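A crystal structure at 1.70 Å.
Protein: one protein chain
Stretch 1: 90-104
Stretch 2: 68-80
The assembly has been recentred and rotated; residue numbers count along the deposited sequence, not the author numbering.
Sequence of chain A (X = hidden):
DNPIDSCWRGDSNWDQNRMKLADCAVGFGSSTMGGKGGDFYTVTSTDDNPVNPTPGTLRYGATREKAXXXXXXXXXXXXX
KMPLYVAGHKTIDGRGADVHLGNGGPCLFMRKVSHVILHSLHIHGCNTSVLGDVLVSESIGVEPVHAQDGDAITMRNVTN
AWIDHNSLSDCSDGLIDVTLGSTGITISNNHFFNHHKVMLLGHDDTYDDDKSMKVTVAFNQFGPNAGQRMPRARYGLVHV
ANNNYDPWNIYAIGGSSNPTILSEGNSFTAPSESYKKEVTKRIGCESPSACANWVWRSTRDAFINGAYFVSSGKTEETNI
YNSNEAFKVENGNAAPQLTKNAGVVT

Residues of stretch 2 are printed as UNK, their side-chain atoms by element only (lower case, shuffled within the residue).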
# COMPACT_ATOMS: atom_id res chain seq x y z
N LYS A 90 7.02 -13.06 5.47
CA LYS A 90 7.16 -12.30 6.70
C LYS A 90 5.86 -11.54 6.95
O LYS A 90 5.29 -11.09 5.95
CB LYS A 90 8.29 -11.27 6.63
CG LYS A 90 9.70 -11.82 6.49
CD LYS A 90 10.09 -12.63 7.71
CE LYS A 90 11.45 -13.29 7.51
NZ LYS A 90 11.31 -14.42 6.53
N THR A 91 5.46 -11.38 8.20
CA THR A 91 4.46 -10.41 8.62
C THR A 91 5.16 -9.44 9.56
O THR A 91 5.89 -9.91 10.44
CB THR A 91 3.27 -11.04 9.33
OG1 THR A 91 2.62 -11.89 8.37
CG2 THR A 91 2.28 -9.99 9.81
N ILE A 92 4.98 -8.15 9.33
CA ILE A 92 5.38 -7.20 10.41
C ILE A 92 4.07 -6.68 10.96
O ILE A 92 3.32 -6.03 10.23
CB ILE A 92 6.34 -6.14 9.87
CG1 ILE A 92 7.51 -6.80 9.11
CG2 ILE A 92 6.80 -5.21 10.97
CD1 ILE A 92 8.54 -5.79 8.62
N ASP A 93 3.77 -7.00 12.21
CA ASP A 93 2.46 -6.78 12.81
C ASP A 93 2.57 -5.81 13.97
O ASP A 93 3.06 -6.19 15.04
CB ASP A 93 1.89 -8.16 13.21
CG ASP A 93 0.64 -8.18 14.04
OD1 ASP A 93 -0.05 -7.15 14.25
OD2 ASP A 93 0.27 -9.26 14.58
N GLY A 94 2.12 -4.56 13.82
CA GLY A 94 2.16 -3.56 14.87
C GLY A 94 1.03 -3.54 15.87
O GLY A 94 0.91 -2.63 16.71
N ARG A 95 0.11 -4.51 15.83
CA ARG A 95 -0.98 -4.52 16.79
C ARG A 95 -0.43 -4.71 18.20
O ARG A 95 0.42 -5.59 18.35
CB ARG A 95 -2.01 -5.62 16.50
CG ARG A 95 -2.83 -5.28 15.23
CD ARG A 95 -3.69 -6.49 14.86
NE ARG A 95 -2.86 -7.67 14.55
CZ ARG A 95 -3.35 -8.85 14.19
NH1 ARG A 95 -4.67 -9.02 14.10
NH2 ARG A 95 -2.53 -9.87 13.93
N GLY A 96 -0.93 -3.90 19.11
CA GLY A 96 -0.56 -4.11 20.51
C GLY A 96 0.59 -3.21 20.90
O GLY A 96 1.00 -3.17 22.06
N ALA A 97 1.12 -2.46 19.96
CA ALA A 97 2.16 -1.48 20.25
C ALA A 97 2.06 -0.27 19.32
O ALA A 97 1.46 -0.33 18.24
CB ALA A 97 3.55 -2.08 20.10
N ASP A 98 2.67 0.82 19.79
CA ASP A 98 2.79 2.01 18.95
C ASP A 98 4.15 1.99 18.28
O ASP A 98 5.09 2.44 18.93
CB ASP A 98 2.70 3.28 19.79
CG ASP A 98 1.35 3.44 20.46
OD1 ASP A 98 0.39 2.80 19.97
OD2 ASP A 98 1.26 4.19 21.46
N VAL A 99 4.19 1.49 17.06
CA VAL A 99 5.44 1.38 16.31
C VAL A 99 5.51 2.43 15.21
O VAL A 99 4.61 2.49 14.38
CB VAL A 99 5.50 -0.02 15.67
CG1 VAL A 99 6.78 -0.19 14.88
CG2 VAL A 99 5.32 -1.03 16.80
N HIS A 100 6.57 3.22 15.25
CA HIS A 100 6.82 4.31 14.33
C HIS A 100 8.16 4.07 13.66
O HIS A 100 9.17 4.04 14.38
CB HIS A 100 6.81 5.67 15.02
CG HIS A 100 5.47 6.13 15.51
ND1 HIS A 100 4.80 5.59 16.58
CD2 HIS A 100 4.65 7.10 15.05
CE1 HIS A 100 3.65 6.20 16.76
NE2 HIS A 100 3.53 7.14 15.83
N LEU A 101 8.16 3.93 12.34
CA LEU A 101 9.34 3.82 11.50
C LEU A 101 9.51 5.10 10.67
O LEU A 101 8.53 5.79 10.42
CB LEU A 101 9.26 2.63 10.53
CG LEU A 101 8.75 1.33 11.15
CD1 LEU A 101 8.64 0.20 10.12
CD2 LEU A 101 9.69 0.94 12.29
N GLY A 102 10.72 5.40 10.23
CA GLY A 102 11.05 6.56 9.44
C GLY A 102 11.85 7.53 10.31
O GLY A 102 13.04 7.28 10.55
N ASN A 103 11.21 8.60 10.78
CA ASN A 103 11.90 9.43 11.79
C ASN A 103 13.23 9.97 11.30
O ASN A 103 14.19 10.05 12.09
CB ASN A 103 12.09 8.56 13.04
CG ASN A 103 10.84 7.91 13.58
OD1 ASN A 103 9.87 8.61 13.89
ND2 ASN A 103 10.79 6.58 13.73
N GLY A 104 13.36 10.34 10.04
CA GLY A 104 14.57 10.82 9.40
C GLY A 104 15.43 9.75 8.75
O GLY A 104 16.42 10.07 8.08
N UNK A 68 8.40 -15.81 9.47
CA UNK A 68 8.30 -15.26 10.82
C UNK A 68 7.14 -14.26 10.89
O UNK A 68 6.93 -13.55 9.91
c UNK A 68 10.56 -16.35 12.59
c UNK A 68 11.96 -14.37 11.86
c UNK A 68 10.82 -15.32 11.50
c UNK A 68 9.56 -14.49 11.23
N UNK A 69 6.48 -14.26 12.04
CA UNK A 69 5.41 -13.29 12.30
C UNK A 69 5.98 -12.31 13.32
O UNK A 69 6.06 -12.67 14.50
c UNK A 69 2.92 -13.16 12.74
c UNK A 69 1.83 -13.23 11.80
c UNK A 69 -0.28 -12.01 11.47
c UNK A 69 2.60 -12.17 13.61
c UNK A 69 0.40 -13.81 9.98
c UNK A 69 4.15 -14.02 12.75
n UNK A 69 1.39 -11.60 13.27
c UNK A 69 -0.50 -12.81 10.38
c UNK A 69 0.91 -12.24 12.17
c UNK A 69 1.58 -14.03 10.68
N UNK A 70 6.38 -11.14 12.83
CA UNK A 70 7.09 -10.20 13.70
C UNK A 70 6.16 -9.26 14.45
O UNK A 70 5.26 -8.63 13.89
c UNK A 70 8.79 -8.31 13.65
c UNK A 70 8.12 -9.42 12.85
c UNK A 70 9.82 -9.75 10.98
c UNK A 70 9.14 -10.36 12.20
N UNK A 71 6.39 -9.22 15.77
CA UNK A 71 5.60 -8.37 16.68
C UNK A 71 6.54 -7.55 17.57
O UNK A 71 7.75 -7.75 17.53
c UNK A 71 5.49 -10.18 18.45
c UNK A 71 4.69 -9.19 17.59
c UNK A 71 3.63 -9.94 16.80
c UNK A 71 4.68 -10.79 19.57
N UNK A 72 6.02 -6.63 18.35
CA UNK A 72 6.90 -5.69 19.07
C UNK A 72 6.63 -5.72 20.56
O UNK A 72 5.46 -5.70 20.95
c UNK A 72 6.25 -4.58 16.02
c UNK A 72 6.73 -4.29 18.48
c UNK A 72 7.13 -4.17 17.02
c UNK A 72 8.70 -3.55 15.30
c UNK A 72 7.82 -3.95 14.30
c UNK A 72 6.60 -4.48 14.67
c UNK A 72 8.34 -3.65 16.63
N UNK A 73 7.67 -5.79 21.39
CA UNK A 73 7.52 -5.97 22.83
C UNK A 73 7.07 -4.70 23.53
O UNK A 73 6.63 -4.67 24.69
o UNK A 73 9.76 -5.31 23.42
c UNK A 73 8.87 -6.43 23.42
N UNK A 74 7.16 -3.56 22.88
CA UNK A 74 6.81 -2.30 23.50
C UNK A 74 6.59 -1.23 22.44
O UNK A 74 6.96 -1.45 21.29
c UNK A 74 10.22 -0.64 24.35
o UNK A 74 10.36 0.59 24.24
c UNK A 74 9.16 -1.40 23.58
c UNK A 74 7.97 -1.84 24.41
n UNK A 74 11.00 -1.39 25.13
N UNK A 75 6.04 -0.09 22.86
CA UNK A 75 6.04 1.02 21.91
C UNK A 75 7.47 1.30 21.47
O UNK A 75 8.40 1.25 22.29
c UNK A 75 5.46 2.28 22.55
n UNK A 75 3.29 1.22 22.49
c UNK A 75 4.01 2.23 22.93
o UNK A 75 3.50 3.11 23.64
N UNK A 76 7.67 1.63 20.20
CA UNK A 76 9.01 1.84 19.67
C UNK A 76 9.03 2.89 18.57
O UNK A 76 8.25 2.72 17.62
c UNK A 76 9.53 0.54 19.06
c UNK A 76 10.98 -2.89 20.80
c UNK A 76 10.07 -0.42 20.10
s UNK A 76 10.76 -1.90 19.31
N UNK A 77 9.87 3.90 18.68
CA UNK A 77 10.24 4.71 17.52
C UNK A 77 11.55 4.19 16.97
O UNK A 77 12.57 4.26 17.67
n UNK A 77 9.11 7.56 19.48
c UNK A 77 9.05 6.68 18.49
c UNK A 77 10.34 6.20 17.85
o UNK A 77 7.97 6.22 18.12
N UNK A 78 11.53 3.66 15.76
CA UNK A 78 12.76 3.07 15.22
C UNK A 78 13.31 3.92 14.09
O UNK A 78 12.58 4.28 13.15
c UNK A 78 12.20 0.62 15.82
c UNK A 78 13.74 1.18 13.90
c UNK A 78 11.60 -0.69 15.35
c UNK A 78 12.54 1.62 14.73
N UNK A 79 14.59 4.27 14.19
CA UNK A 79 15.24 5.01 13.12
C UNK A 79 16.27 4.10 12.44
O UNK A 79 17.31 3.76 13.02
n UNK A 79 18.50 10.41 12.18
c UNK A 79 16.56 7.09 12.43
c UNK A 79 17.70 9.23 11.74
c UNK A 79 15.92 6.31 13.59
c UNK A 79 17.14 8.42 12.90
N UNK A 80 15.97 3.68 11.22
CA UNK A 80 16.90 2.77 10.54
C UNK A 80 18.11 3.47 9.97
O UNK A 80 18.06 4.66 9.62
c UNK A 80 14.98 1.16 9.88
c UNK A 80 16.16 2.02 9.43
c UNK A 80 14.13 0.79 8.67
c UNK A 80 15.46 -0.09 10.60
O HOH W 1 3.28 -5.85 17.70
O HOH W 2 4.06 -3.76 22.69
O HOH W 3 6.30 4.81 19.66
O HOH W 4 14.01 4.71 9.74

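Position 68 carries four carbons, forked at the second; its CB lies 4.0 Å from K90 CD, on the face that K90 and I92 share. This is leucine, and L68 O takes a hydrogen bond from T91 N at 3.1 Å.

Position 69 has one carbon, then fused five- and six-membered rings of eight carbons and one nitrogen; the nitrogen lies 2.9 Å from D93 OD2, and T91 CG2 sits over the six-membered ring, 3.7 Å from its centroid: tryptophan. W69 NE1 donates to D93 OD2, and D93 OD1 holds R95 NE in a salt bridge at 2.9 Å.

Position 70 has four carbons, forked at the first; the arm of two carbons ends 4.2 Å from I92 CG1. It is isoleucine. I70 N gives to T91 O (2.7 Å) and I70 O receives D93 N (2.8 Å).

Position 71 repeats that fork, but its end leads away from stretch 1: isoleucine again, with little covered.

Position 72 is one carbon and a six-carbon ring, with V99 CG2 over one face and I92 CG2 at the edge, hence phenylalanine. V99 CG2 is 3.6 Å from F72 CG, I92 CG2 3.7 Å from F72 CZ.

Position 73, one carbon and one oxygen, touches nothing on stretch 1: serine. Position 74 has three carbons, the third bearing oxygen and nitrogen, and points away, though its backbone O is 3.7 Å from A97 CB: glutamine.

Position 75 has two carbons, the second bearing oxygen and nitrogen, and reaches back beside D98: asparagine.

Position 76, two carbons, sulfur and a carbon, unbranched, stays 4.8 Å from stretch 1: methionine. The backbone works, M76 N to D98 O at 3.0 Å and H100 N to M76 O at 2.9 Å.

Position 77 has the atoms of 75, its oxygen 3.4 Å from H100 CB: asparagine. N77 OD1 shares water 3 with D98 O.

Position 78 has four carbons, forked at the first, one arm two carbons long; its CB packs 3.8 Å from L101 CD2: isoleucine. I78 O accepts N103 ND2 at 3.0 Å.

Position 79 has four carbons in a row ending in nitrogen, the third carbon 3.5 Å from N103 O: lysine. Position 80, four carbons forked at the second, is leucine.

The rule is two parallel ladders whose register shifts by one across the intervening loops. Backbone bonds set the pairing, F72 bridges I92 and V99 between ladders, and water 1 ties F72 N to D93 O and R95 O.

Stretch 2, residues 68-80: LWIIFSQNMNIKL
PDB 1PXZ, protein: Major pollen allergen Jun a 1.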